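Local atomic coordinates of epsin-3 (Saccharomyces cerevisiae, PDB entry 3ONK), a protein that takes part in recruiting clathrin to the Golgi network and endosomes, binds membranes rich in phosphatidylinositol-3,5-bisphosphate, and is represented here by its ENTH domain. Residues T20-W25 against W64-K69; L77-S82 against R134-K139. All coordinates share one frame; numbering follows the deposited sequence.

Contact 1: residues T20-W25 against W64-K69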
# COMPACT_ATOMS: atom_id res chain seq x y z
N THR A 20 7.41 -2.96 4.28
CA THR A 20 7.66 -3.00 2.83
C THR A 20 9.10 -3.37 2.48
O THR A 20 9.55 -3.12 1.36
CB THR A 20 7.28 -1.66 2.15
OG1 THR A 20 8.05 -0.59 2.70
CG2 THR A 20 5.81 -1.35 2.39
N ASN A 21 9.81 -3.98 3.44
CA ASN A 21 11.19 -4.42 3.25
C ASN A 21 11.34 -5.53 2.21
O ASN A 21 10.35 -5.97 1.61
CB ASN A 21 11.83 -4.84 4.58
CG ASN A 21 11.25 -6.13 5.13
OD1 ASN A 21 10.72 -6.96 4.40
ND2 ASN A 21 11.36 -6.31 6.44
N ASN A 22 12.58 -6.00 2.04
CA ASN A 22 12.89 -7.00 1.01
C ASN A 22 12.82 -8.47 1.42
O ASN A 22 13.17 -9.35 0.63
CB ASN A 22 14.25 -6.70 0.38
CG ASN A 22 14.15 -6.30 -1.07
OD1 ASN A 22 14.63 -5.23 -1.46
ND2 ASN A 22 13.52 -7.16 -1.88
N GLU A 23 12.40 -8.75 2.65
CA GLU A 23 12.15 -10.13 3.05
C GLU A 23 11.09 -10.71 2.13
O GLU A 23 10.20 -9.98 1.68
CB GLU A 23 11.67 -10.21 4.50
CG GLU A 23 12.66 -9.65 5.51
CD GLU A 23 12.06 -9.57 6.90
OE1 GLU A 23 10.90 -9.11 7.03
OE2 GLU A 23 12.75 -9.97 7.87
N PRO A 24 11.18 -12.02 1.84
CA PRO A 24 10.22 -12.68 0.96
C PRO A 24 8.80 -12.76 1.51
O PRO A 24 7.88 -12.90 0.72
CB PRO A 24 10.80 -14.09 0.81
CG PRO A 24 12.24 -13.91 1.06
CD PRO A 24 12.33 -12.88 2.13
N TRP A 25 8.63 -12.71 2.83
CA TRP A 25 7.29 -12.92 3.37
C TRP A 25 6.61 -11.59 3.61
O TRP A 25 7.29 -10.56 3.76
CB TRP A 25 7.31 -13.77 4.65
CG TRP A 25 8.27 -13.29 5.68
CD1 TRP A 25 8.00 -12.48 6.74
CD2 TRP A 25 9.67 -13.61 5.76
NE1 TRP A 25 9.14 -12.28 7.48
CE2 TRP A 25 10.18 -12.95 6.89
CE3 TRP A 25 10.53 -14.39 4.98
CZ2 TRP A 25 11.52 -13.04 7.26
CZ3 TRP A 25 11.85 -14.47 5.34
CH2 TRP A 25 12.34 -13.80 6.48
N TRP A 64 10.23 -5.45 -7.21
CA TRP A 64 8.81 -5.77 -7.37
C TRP A 64 8.18 -6.12 -6.02
O TRP A 64 7.02 -5.81 -5.77
CB TRP A 64 8.61 -6.93 -8.34
CG TRP A 64 9.16 -8.22 -7.83
CD1 TRP A 64 10.38 -8.76 -8.12
CD2 TRP A 64 8.53 -9.13 -6.92
NE1 TRP A 64 10.54 -9.96 -7.45
CE2 TRP A 64 9.42 -10.20 -6.71
CE3 TRP A 64 7.29 -9.14 -6.26
CZ2 TRP A 64 9.12 -11.26 -5.86
CZ3 TRP A 64 6.99 -10.20 -5.43
CH2 TRP A 64 7.90 -11.25 -5.24
N ARG A 65 8.95 -6.79 -5.17
CA ARG A 65 8.46 -7.27 -3.90
C ARG A 65 8.10 -6.13 -2.96
O ARG A 65 7.04 -6.15 -2.34
CB ARG A 65 9.48 -8.18 -3.22
CG ARG A 65 8.89 -8.99 -2.09
CD ARG A 65 9.96 -9.50 -1.15
NE ARG A 65 11.16 -9.90 -1.88
CZ ARG A 65 11.37 -11.12 -2.34
NH1 ARG A 65 10.47 -12.06 -2.17
NH2 ARG A 65 12.49 -11.41 -2.99
N GLN A 66 8.99 -5.15 -2.85
CA GLN A 66 8.75 -3.96 -2.04
C GLN A 66 7.53 -3.18 -2.52
O GLN A 66 6.79 -2.59 -1.73
CB GLN A 66 10.00 -3.06 -2.03
CG GLN A 66 11.18 -3.67 -1.29
CD GLN A 66 12.35 -2.71 -1.13
OE1 GLN A 66 13.14 -2.50 -2.05
NE2 GLN A 66 12.47 -2.12 0.05
N ILE A 67 7.32 -3.17 -3.83
CA ILE A 67 6.16 -2.54 -4.42
C ILE A 67 4.90 -3.36 -4.13
O ILE A 67 3.87 -2.80 -3.77
CB ILE A 67 6.33 -2.38 -5.94
CG1 ILE A 67 7.41 -1.35 -6.24
CG2 ILE A 67 5.00 -2.00 -6.60
CD1 ILE A 67 7.63 -1.12 -7.71
N TYR A 68 5.01 -4.68 -4.27
CA TYR A 68 3.89 -5.56 -3.94
C TYR A 68 3.46 -5.37 -2.48
O TYR A 68 2.26 -5.23 -2.18
CB TYR A 68 4.22 -7.03 -4.22
CG TYR A 68 2.99 -7.90 -4.10
CD1 TYR A 68 2.01 -7.86 -5.07
CD2 TYR A 68 2.80 -8.75 -3.01
CE1 TYR A 68 0.88 -8.63 -4.99
CE2 TYR A 68 1.65 -9.53 -2.91
CZ TYR A 68 0.70 -9.46 -3.92
OH TYR A 68 -0.45 -10.22 -3.87
N LYS A 69 4.44 -5.33 -1.58
CA LYS A 69 4.17 -5.15 -0.15
C LYS A 69 3.60 -3.76 0.19
O LYS A 69 2.78 -3.61 1.10
CB LYS A 69 5.43 -5.46 0.66
CG LYS A 69 5.85 -6.94 0.53
CD LYS A 69 7.27 -7.20 1.03
CE LYS A 69 7.30 -7.61 2.47
NZ LYS A 69 8.66 -7.93 2.94
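The loop of residues 20-25 runs over the first turns of helix 64-80, closest at Thr20 and Lys69, whose CA atoms lie 5.1 Å apart. Joining helix 11-19 to helix 29-38, it curls round one lysine within the all-helical ENTH fold and opens as an Asx turn. Lys69 suits the site because its long chain, bent at chi3 (93°), carries the ammonium group into a pocket of oxygens. NZ lies 2.7 Å from Asn21 OD1 and 2.9 Å from Asn21 O, both hydrogen bonds, and Trp25 O adds a weak one. It also donates to Glu23 O, although that oxygen is less surely placed. Several loop carbonyls thus share one buried charge. Asn21 OD1 is gripped from both faces of its amide plane, by Lys69 NZ on one and by the backbone N of Glu23 (3.0 Å) on the other, while Asn21 ND2 donates to Glu23 OE1. An alanine at Asn21 would probably leave Lys69 short of an acceptor and the Glu23 N-H without its turn partner, freeing the loop to shift. Gln66, extended beyond CG, lays CG 3.2 Å from Thr20 O and brings NE2 round to bond it weakly; the Thr20 hydroxyl turns back to Val16 O. Arg65 has the length and flat, charged end to lie between Pro24 and Trp64. Pro24 N lies over one guanidinium face, and Pro24 CB is 3.6 Å from Arg65 NH1. On the opposite face Trp64 CZ2 stands 4.0 Å from the guanidinium plane, offset toward the rim.

Contact 2: residues L77-S82 against R134-K139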
# COMPACT_ATOMS: atom_id res chain seq x y z
N LEU A 77 -4.81 -0.11 4.56
CA LEU A 77 -4.99 1.21 5.14
C LEU A 77 -6.26 1.86 4.65
O LEU A 77 -6.93 2.59 5.37
CB LEU A 77 -3.80 2.12 4.85
CG LEU A 77 -2.47 1.74 5.52
CD1 LEU A 77 -1.38 2.73 5.11
CD2 LEU A 77 -2.61 1.69 7.04
N ILE A 78 -6.60 1.59 3.39
CA ILE A 78 -7.84 2.08 2.85
C ILE A 78 -9.03 1.44 3.57
O ILE A 78 -10.07 2.08 3.76
CB ILE A 78 -7.86 1.94 1.33
CG1 ILE A 78 -6.81 2.91 0.75
CG2 ILE A 78 -9.24 2.23 0.77
CD1 ILE A 78 -6.34 2.57 -0.61
N LYS A 79 -8.86 0.21 4.03
CA LYS A 79 -9.92 -0.50 4.75
C LYS A 79 -9.94 -0.21 6.26
O LYS A 79 -10.98 -0.32 6.90
CB LYS A 79 -9.81 -2.01 4.52
CG LYS A 79 -10.14 -2.43 3.10
CD LYS A 79 -9.65 -3.85 2.80
CE LYS A 79 -9.75 -4.16 1.32
NZ LYS A 79 -9.20 -5.52 1.00
N HIS A 80 -8.79 0.15 6.81
CA HIS A 80 -8.69 0.29 8.27
C HIS A 80 -8.33 1.70 8.74
O HIS A 80 -8.61 2.07 9.88
CB HIS A 80 -7.70 -0.73 8.86
CG HIS A 80 -8.02 -2.16 8.52
ND1 HIS A 80 -8.75 -2.97 9.36
CD2 HIS A 80 -7.71 -2.91 7.44
CE1 HIS A 80 -8.89 -4.16 8.80
NE2 HIS A 80 -8.27 -4.15 7.64
N GLY A 81 -7.70 2.47 7.86
CA GLY A 81 -7.09 3.74 8.21
C GLY A 81 -8.07 4.89 8.25
O GLY A 81 -9.25 4.71 7.98
N SER A 82 -7.58 6.07 8.59
CA SER A 82 -8.39 7.27 8.68
C SER A 82 -9.02 7.61 7.33
O SER A 82 -8.44 7.34 6.27
CB SER A 82 -7.50 8.43 9.13
OG SER A 82 -8.19 9.65 9.10
N ARG A 134 -17.06 2.06 1.38
CA ARG A 134 -17.98 1.96 2.50
C ARG A 134 -18.21 0.50 2.89
O ARG A 134 -18.21 0.15 4.07
CB ARG A 134 -19.31 2.64 2.18
CG ARG A 134 -19.97 3.32 3.37
CD ARG A 134 -21.20 2.56 3.88
NE ARG A 134 -21.16 2.40 5.34
CZ ARG A 134 -22.11 1.83 6.08
NH1 ARG A 134 -23.21 1.36 5.51
NH2 ARG A 134 -21.95 1.74 7.40
N ALA A 135 -18.40 -0.34 1.87
CA ALA A 135 -18.60 -1.79 2.03
C ALA A 135 -17.37 -2.53 2.60
O ALA A 135 -17.50 -3.31 3.53
CB ALA A 135 -19.02 -2.42 0.68
N GLU A 136 -16.20 -2.29 2.03
CA GLU A 136 -14.98 -2.94 2.50
C GLU A 136 -14.59 -2.48 3.90
O GLU A 136 -14.02 -3.25 4.67
CB GLU A 136 -13.85 -2.73 1.50
CG GLU A 136 -14.07 -3.46 0.19
CD GLU A 136 -14.22 -4.96 0.39
OE1 GLU A 136 -13.40 -5.54 1.13
OE2 GLU A 136 -15.16 -5.54 -0.18
N ARG A 137 -14.93 -1.23 4.24
CA ARG A 137 -14.72 -0.73 5.60
C ARG A 137 -15.63 -1.40 6.60
O ARG A 137 -15.20 -1.80 7.69
CB ARG A 137 -14.94 0.78 5.68
CG ARG A 137 -13.75 1.57 5.20
CD ARG A 137 -13.89 3.06 5.44
NE ARG A 137 -12.56 3.61 5.42
CZ ARG A 137 -11.89 4.03 6.49
NH1 ARG A 137 -12.44 4.07 7.69
NH2 ARG A 137 -10.67 4.47 6.31
N LYS A 138 -16.91 -1.50 6.23
CA LYS A 138 -17.88 -2.24 7.02
C LYS A 138 -17.36 -3.64 7.33
O LYS A 138 -17.26 -4.02 8.49
CB LYS A 138 -19.22 -2.33 6.27
N LYS A 139 -17.03 -4.40 6.30
CA LYS A 139 -16.55 -5.77 6.49
C LYS A 139 -15.33 -5.82 7.40
O LYS A 139 -15.24 -6.65 8.30
CB LYS A 139 -16.23 -6.44 5.16
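Lys79 and Arg137 bring the last turn of helix 64-80 against helix 130-143, their CA atoms 4.9 Å apart, joining the C-terminal end of the first to the side of the second in the all-helical ENTH domain. Arg137 does most of the reaching. Its CG stands anti to the carbonyl carbon (chi1 -80°) and the chain runs extended to NE, carrying the guanidinium in among the carbonyls that end the neighbouring helix. Lys79 O lies over one face of the group, and Ile78 O is 3.4 Å from Arg137 NE. Gly81 O sits at the edge, near the guanidinium plane, but is modelled so close to NH2 that the details there are doubtful. Arg137 also rests on Ile86 of helix 83-90. Glycine suits position 81, where the chain leaves the helix: Gly81 N bonds to Leu77 O, and a side chain here would run into that same oxygen. Nearby, Lys79 and Glu136 run alongside one another in the same direction, with Lys79 CG 4.1 Å from Glu136 CB. Lys79 NZ is 4.2 Å from Glu136 OE1, too far for a salt bridge; its closer charge partner is Asp75, on its own helix. The contact thus combines this aliphatic packing with a guanidinium placed among carbonyls at a helix C-terminus; no single bond is resolved, but the helix dipole would probably favour a cation there.

Contact 1 and contact 2 both use helix 64-80, one near its beginning and the other at its end, so this helix ties the loop after helix 11-19 to the last helix of this chain, 130-143. Their centres are 23 Å apart, on opposite sides of the chain's centre, and their nearest atoms are about 9 Å apart without touching. Contact 2 begins in sequence only after contact 1 is complete. In each a cationic side chain meets backbone carbonyls, but the helix supplies the cation in contact 1 and the carbonyls in contact 2. The structure alone does not assign either contact to a lipid- or SNARE-binding surface.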